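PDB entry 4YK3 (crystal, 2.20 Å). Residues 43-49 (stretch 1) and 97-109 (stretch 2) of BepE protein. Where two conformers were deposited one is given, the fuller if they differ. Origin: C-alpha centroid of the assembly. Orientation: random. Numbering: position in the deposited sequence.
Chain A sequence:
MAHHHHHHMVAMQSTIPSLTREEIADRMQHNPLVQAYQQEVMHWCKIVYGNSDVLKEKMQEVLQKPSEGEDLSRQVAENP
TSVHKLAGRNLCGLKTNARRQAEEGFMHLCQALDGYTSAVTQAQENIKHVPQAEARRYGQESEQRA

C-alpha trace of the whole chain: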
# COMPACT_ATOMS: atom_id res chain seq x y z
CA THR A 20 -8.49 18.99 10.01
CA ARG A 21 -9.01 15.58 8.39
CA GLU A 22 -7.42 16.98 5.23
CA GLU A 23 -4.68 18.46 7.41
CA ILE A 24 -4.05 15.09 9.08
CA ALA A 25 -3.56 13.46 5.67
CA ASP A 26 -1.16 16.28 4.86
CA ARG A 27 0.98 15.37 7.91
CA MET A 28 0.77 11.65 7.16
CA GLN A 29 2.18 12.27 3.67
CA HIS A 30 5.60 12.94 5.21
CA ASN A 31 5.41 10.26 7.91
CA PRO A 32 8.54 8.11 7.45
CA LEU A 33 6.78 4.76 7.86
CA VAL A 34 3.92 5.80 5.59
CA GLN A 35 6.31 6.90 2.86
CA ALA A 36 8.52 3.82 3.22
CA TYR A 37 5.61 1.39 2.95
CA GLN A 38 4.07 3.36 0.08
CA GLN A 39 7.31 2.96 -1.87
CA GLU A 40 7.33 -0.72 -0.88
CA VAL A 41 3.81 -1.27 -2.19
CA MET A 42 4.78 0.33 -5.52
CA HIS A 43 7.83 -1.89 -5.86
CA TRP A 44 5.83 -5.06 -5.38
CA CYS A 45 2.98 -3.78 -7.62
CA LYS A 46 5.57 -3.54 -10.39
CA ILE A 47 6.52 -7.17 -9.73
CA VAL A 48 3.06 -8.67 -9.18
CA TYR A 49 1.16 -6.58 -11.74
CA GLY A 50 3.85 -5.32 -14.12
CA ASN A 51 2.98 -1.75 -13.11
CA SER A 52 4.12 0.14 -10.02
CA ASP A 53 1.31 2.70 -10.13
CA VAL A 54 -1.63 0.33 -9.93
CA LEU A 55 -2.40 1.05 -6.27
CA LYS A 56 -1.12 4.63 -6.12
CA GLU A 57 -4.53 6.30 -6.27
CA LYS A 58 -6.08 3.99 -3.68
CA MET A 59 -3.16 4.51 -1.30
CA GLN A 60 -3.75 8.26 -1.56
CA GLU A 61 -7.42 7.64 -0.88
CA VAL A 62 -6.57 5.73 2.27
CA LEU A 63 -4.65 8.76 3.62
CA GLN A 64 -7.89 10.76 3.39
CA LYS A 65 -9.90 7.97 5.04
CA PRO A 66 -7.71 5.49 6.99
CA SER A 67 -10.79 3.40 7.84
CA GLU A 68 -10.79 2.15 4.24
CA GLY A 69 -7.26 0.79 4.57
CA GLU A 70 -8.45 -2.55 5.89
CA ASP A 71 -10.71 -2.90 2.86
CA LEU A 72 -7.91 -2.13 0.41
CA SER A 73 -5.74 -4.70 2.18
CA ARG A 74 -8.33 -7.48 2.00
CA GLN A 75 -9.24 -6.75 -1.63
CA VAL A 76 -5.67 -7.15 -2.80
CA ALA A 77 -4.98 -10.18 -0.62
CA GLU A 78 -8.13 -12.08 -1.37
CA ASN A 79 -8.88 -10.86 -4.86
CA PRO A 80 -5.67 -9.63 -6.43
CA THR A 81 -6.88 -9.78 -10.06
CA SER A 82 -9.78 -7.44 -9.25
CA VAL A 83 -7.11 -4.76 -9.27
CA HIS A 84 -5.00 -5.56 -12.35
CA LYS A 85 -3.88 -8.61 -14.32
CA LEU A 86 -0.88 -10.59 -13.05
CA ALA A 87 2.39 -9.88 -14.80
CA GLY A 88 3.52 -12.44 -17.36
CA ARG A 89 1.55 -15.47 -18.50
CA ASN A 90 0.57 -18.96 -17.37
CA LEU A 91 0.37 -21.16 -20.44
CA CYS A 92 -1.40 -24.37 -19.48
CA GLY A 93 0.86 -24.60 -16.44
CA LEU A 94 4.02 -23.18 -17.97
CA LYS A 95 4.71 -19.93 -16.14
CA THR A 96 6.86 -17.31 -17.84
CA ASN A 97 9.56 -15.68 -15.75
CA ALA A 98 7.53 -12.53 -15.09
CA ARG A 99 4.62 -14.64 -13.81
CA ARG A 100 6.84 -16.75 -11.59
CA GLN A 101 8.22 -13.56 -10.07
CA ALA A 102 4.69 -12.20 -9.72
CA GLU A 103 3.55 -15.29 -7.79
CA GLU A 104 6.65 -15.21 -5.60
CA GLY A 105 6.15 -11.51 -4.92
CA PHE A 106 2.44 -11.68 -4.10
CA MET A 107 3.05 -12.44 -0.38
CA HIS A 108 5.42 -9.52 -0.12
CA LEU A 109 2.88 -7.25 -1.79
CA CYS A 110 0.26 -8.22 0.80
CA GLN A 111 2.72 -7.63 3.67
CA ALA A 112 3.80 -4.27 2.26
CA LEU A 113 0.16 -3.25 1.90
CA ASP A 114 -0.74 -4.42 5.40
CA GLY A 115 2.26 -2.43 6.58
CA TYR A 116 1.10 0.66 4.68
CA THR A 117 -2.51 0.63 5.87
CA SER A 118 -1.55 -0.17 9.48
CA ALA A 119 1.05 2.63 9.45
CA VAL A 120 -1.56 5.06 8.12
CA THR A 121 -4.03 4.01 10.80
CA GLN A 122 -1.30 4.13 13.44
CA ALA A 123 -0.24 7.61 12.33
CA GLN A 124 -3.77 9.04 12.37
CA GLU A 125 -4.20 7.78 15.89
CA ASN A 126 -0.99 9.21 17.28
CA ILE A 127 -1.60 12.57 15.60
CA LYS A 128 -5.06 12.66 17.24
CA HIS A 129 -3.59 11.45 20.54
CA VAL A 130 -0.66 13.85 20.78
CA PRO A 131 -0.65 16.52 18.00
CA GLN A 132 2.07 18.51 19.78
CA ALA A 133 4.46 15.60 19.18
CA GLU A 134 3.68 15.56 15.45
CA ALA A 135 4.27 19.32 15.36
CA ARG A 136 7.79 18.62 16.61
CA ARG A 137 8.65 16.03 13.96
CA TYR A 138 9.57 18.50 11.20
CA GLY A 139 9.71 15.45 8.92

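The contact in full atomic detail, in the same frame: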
# COMPACT_ATOMS: atom_id res chain seq x y z
N HIS A 43 6.83 -0.95 -5.38
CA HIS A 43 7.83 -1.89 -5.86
C HIS A 43 7.18 -3.24 -6.16
O HIS A 43 7.36 -3.82 -7.22
CB HIS A 43 8.95 -2.07 -4.83
CG HIS A 43 9.89 -3.18 -5.16
ND1 HIS A 43 10.91 -3.05 -6.08
CD2 HIS A 43 9.96 -4.46 -4.71
CE1 HIS A 43 11.57 -4.19 -6.17
NE2 HIS A 43 11.02 -5.06 -5.34
N TRP A 44 6.40 -3.74 -5.21
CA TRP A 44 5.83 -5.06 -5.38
C TRP A 44 4.66 -5.03 -6.38
O TRP A 44 4.37 -6.07 -6.99
CB TRP A 44 5.41 -5.65 -4.02
CG TRP A 44 6.63 -5.96 -3.17
CD1 TRP A 44 7.01 -5.31 -2.04
CD2 TRP A 44 7.64 -6.96 -3.41
NE1 TRP A 44 8.17 -5.84 -1.56
CE2 TRP A 44 8.59 -6.85 -2.38
CE3 TRP A 44 7.83 -7.94 -4.40
CZ2 TRP A 44 9.72 -7.68 -2.29
CZ3 TRP A 44 8.94 -8.76 -4.32
CH2 TRP A 44 9.87 -8.63 -3.27
N CYS A 45 4.00 -3.88 -6.56
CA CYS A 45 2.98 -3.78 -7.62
C CYS A 45 3.65 -3.98 -8.97
O CYS A 45 3.14 -4.71 -9.83
CB CYS A 45 2.24 -2.43 -7.61
SG CYS A 45 0.88 -2.39 -6.42
N LYS A 46 4.81 -3.35 -9.16
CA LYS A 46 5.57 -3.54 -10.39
C LYS A 46 5.86 -5.03 -10.64
O LYS A 46 5.75 -5.51 -11.75
CB LYS A 46 6.88 -2.75 -10.35
CG LYS A 46 7.64 -2.79 -11.66
CD LYS A 46 9.10 -2.41 -11.49
CE LYS A 46 9.33 -0.94 -11.78
NZ LYS A 46 10.78 -0.57 -11.79
N ILE A 47 6.19 -5.76 -9.58
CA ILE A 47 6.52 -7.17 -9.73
C ILE A 47 5.29 -8.06 -9.91
O ILE A 47 5.29 -8.96 -10.76
CB ILE A 47 7.37 -7.63 -8.54
CG1 ILE A 47 8.78 -7.06 -8.69
CG2 ILE A 47 7.43 -9.14 -8.44
CD1 ILE A 47 9.47 -6.91 -7.40
N VAL A 48 4.24 -7.82 -9.13
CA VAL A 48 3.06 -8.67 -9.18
C VAL A 48 2.18 -8.34 -10.40
O VAL A 48 1.63 -9.23 -11.05
CB VAL A 48 2.28 -8.53 -7.89
CG1 VAL A 48 0.93 -9.16 -8.02
CG2 VAL A 48 3.07 -9.12 -6.73
N TYR A 49 2.07 -7.05 -10.71
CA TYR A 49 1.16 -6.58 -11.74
C TYR A 49 1.84 -6.08 -13.02
O TYR A 49 1.17 -5.82 -14.02
CB TYR A 49 0.29 -5.44 -11.20
CG TYR A 49 -0.65 -5.86 -10.09
CD1 TYR A 49 -1.60 -6.85 -10.30
CD2 TYR A 49 -0.60 -5.25 -8.84
CE1 TYR A 49 -2.47 -7.23 -9.30
CE2 TYR A 49 -1.46 -5.62 -7.83
CZ TYR A 49 -2.40 -6.61 -8.07
OH TYR A 49 -3.27 -6.97 -7.08
N ASN A 97 8.77 -16.18 -16.86
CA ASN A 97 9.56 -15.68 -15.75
C ASN A 97 8.83 -14.58 -14.98
O ASN A 97 8.82 -14.56 -13.76
CB ASN A 97 10.92 -15.17 -16.24
CG ASN A 97 11.95 -16.27 -16.31
OD1 ASN A 97 11.95 -17.19 -15.50
ND2 ASN A 97 12.84 -16.18 -17.29
N ALA A 98 8.22 -13.65 -15.72
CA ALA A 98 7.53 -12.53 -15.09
C ALA A 98 6.40 -13.02 -14.18
O ALA A 98 6.16 -12.44 -13.13
CB ALA A 98 6.98 -11.56 -16.15
N ARG A 99 5.71 -14.08 -14.60
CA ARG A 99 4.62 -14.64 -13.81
C ARG A 99 5.14 -15.35 -12.56
O ARG A 99 4.54 -15.27 -11.50
CB ARG A 99 3.78 -15.61 -14.64
CG ARG A 99 2.74 -16.39 -13.81
CD ARG A 99 1.72 -15.43 -13.21
NE ARG A 99 1.09 -14.61 -14.24
CZ ARG A 99 -0.10 -14.86 -14.79
NH1 ARG A 99 -0.59 -14.04 -15.73
NH2 ARG A 99 -0.80 -15.93 -14.42
N ARG A 100 6.25 -16.06 -12.71
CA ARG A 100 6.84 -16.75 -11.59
C ARG A 100 7.25 -15.71 -10.55
O ARG A 100 6.99 -15.88 -9.36
CB ARG A 100 8.03 -17.61 -12.03
N GLN A 101 7.86 -14.62 -11.00
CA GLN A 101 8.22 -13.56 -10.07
C GLN A 101 6.99 -12.90 -9.47
O GLN A 101 6.98 -12.55 -8.29
CB GLN A 101 9.08 -12.51 -10.76
CG GLN A 101 10.36 -13.08 -11.29
CD GLN A 101 11.30 -12.01 -11.73
OE1 GLN A 101 11.59 -11.07 -10.97
NE2 GLN A 101 11.77 -12.11 -12.96
N ALA A 102 5.93 -12.76 -10.25
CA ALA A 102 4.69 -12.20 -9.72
C ALA A 102 4.15 -13.07 -8.58
O ALA A 102 3.79 -12.56 -7.53
CB ALA A 102 3.65 -12.05 -10.81
N GLU A 103 4.09 -14.38 -8.80
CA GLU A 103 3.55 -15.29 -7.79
C GLU A 103 4.38 -15.26 -6.52
O GLU A 103 3.82 -15.24 -5.40
CB GLU A 103 3.48 -16.72 -8.31
CG GLU A 103 2.47 -16.91 -9.41
CD GLU A 103 2.37 -18.35 -9.84
OE1 GLU A 103 3.06 -19.20 -9.23
OE2 GLU A 103 1.60 -18.65 -10.77
N GLU A 104 5.69 -15.25 -6.70
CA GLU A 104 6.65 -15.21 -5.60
C GLU A 104 6.50 -13.90 -4.82
O GLU A 104 6.57 -13.88 -3.59
CB GLU A 104 8.07 -15.37 -6.12
N GLY A 105 6.26 -12.82 -5.54
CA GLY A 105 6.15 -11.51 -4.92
C GLY A 105 4.81 -11.19 -4.28
O GLY A 105 4.72 -10.23 -3.52
N PHE A 106 3.78 -11.98 -4.59
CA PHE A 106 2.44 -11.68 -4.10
C PHE A 106 2.38 -11.54 -2.57
O PHE A 106 1.78 -10.59 -2.06
CB PHE A 106 1.45 -12.74 -4.55
CG PHE A 106 0.04 -12.48 -4.10
CD1 PHE A 106 -0.57 -11.27 -4.41
CD2 PHE A 106 -0.66 -13.43 -3.38
CE1 PHE A 106 -1.86 -11.00 -4.01
CE2 PHE A 106 -1.97 -13.17 -2.96
CZ PHE A 106 -2.57 -11.96 -3.28
N MET A 107 3.00 -12.47 -1.85
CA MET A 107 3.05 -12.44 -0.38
C MET A 107 3.67 -11.16 0.12
O MET A 107 3.22 -10.58 1.10
CB MET A 107 3.82 -13.64 0.17
CG MET A 107 3.86 -13.72 1.71
SD MET A 107 5.07 -14.90 2.41
CE MET A 107 6.59 -13.97 2.21
N HIS A 108 4.74 -10.72 -0.53
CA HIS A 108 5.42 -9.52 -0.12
C HIS A 108 4.55 -8.30 -0.40
O HIS A 108 4.59 -7.32 0.34
CB HIS A 108 6.77 -9.41 -0.81
CG HIS A 108 7.72 -10.49 -0.40
ND1 HIS A 108 8.08 -11.53 -1.24
CD2 HIS A 108 8.35 -10.71 0.78
CE1 HIS A 108 8.91 -12.33 -0.60
NE2 HIS A 108 9.09 -11.86 0.62
N LEU A 109 3.73 -8.38 -1.45
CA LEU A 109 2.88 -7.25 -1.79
C LEU A 109 1.82 -7.10 -0.70
O LEU A 109 1.54 -6.00 -0.23
CB LEU A 109 2.24 -7.42 -3.18
CG LEU A 109 1.06 -6.51 -3.52
CD1 LEU A 109 1.48 -5.04 -3.51
CD2 LEU A 109 0.39 -6.89 -4.86
O HOH W 1 6.94 -9.98 -12.62

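Residues 43-49 and 97-109 are both helical, and each belongs to a longer helix. Their N-to-C directions differ by 137°, so the two helices run roughly antiparallel but clearly splayed. The axes approach to 7.6 Å. The CA atoms come nearest at Val48 CA and Ala102 CA, 3.9 Å apart. No direct hydrogen bond links the stretches. The contact is mainly apolar packing, and it buries 497 Å² over both sides. Leu109, Trp44 and Val48 cover the most surface.

Leu109 is a knob. Its side chain sits in a hole formed by Trp44, Cys45, Val48 and Tyr49, four residues from two successive turns of the first helix. Leu109 CB lies 3.7 Å from Trp44 CB. Its two methyl groups reach different neighbours: CD1 of Leu109 is 4.0 Å from Cys45 SG, while CD2 of Leu109 is 3.7 Å from Tyr49 CE2 and 3.9 Å from Val48 CG1. CA-to-CB of Tyr49 points away from the second helix, but the ring bends back to make this contact. Its OH is hydrogen-bonded elsewhere in the structure.

Val48 returns the arrangement. Its side chain sits among Ala102, Gly105, Phe106 and Leu109. Val48 CG2 is 3.6 Å from Gly105 C and also 3.6 Å from Phe106 N, so this methyl rests on the backbone. Val48 CG1 meets Phe106 CD1 at a looser 4.4 Å.

Trp44 points its CA-to-CB bond toward the second helix and lays its indole against His108. The six-membered ring of Trp44 and the His108 ring form an offset stack, with planes tilted by 21°. His108 CB also sits over one face of the indole, in a CH-pi contact; its closest atom-to-atom approach is 3.5 Å, from His108 CB to Trp44 CE2.

The absence of a side chain at Gly105 allows the close approach. A CB there would lie 3.0 Å from Ile47 CG2, a clash, and 3.3 Å from Trp44 CE3. At Ala102, the methyl carbon CB is 3.5 Å from Val48 O. Ala102 CA is also 3.5 Å from Ile47 O, in a CA-H...O contact.

Ile47 CG2 packs 3.4 Å from Gln101 O. A water provides the polar link. It donates to Ile47 O at 2.7 Å and to Ala98 O at 2.6 Å, measured from the water oxygen. It thus joins two carbonyls that cannot hydrogen-bond to each other, since both are acceptors.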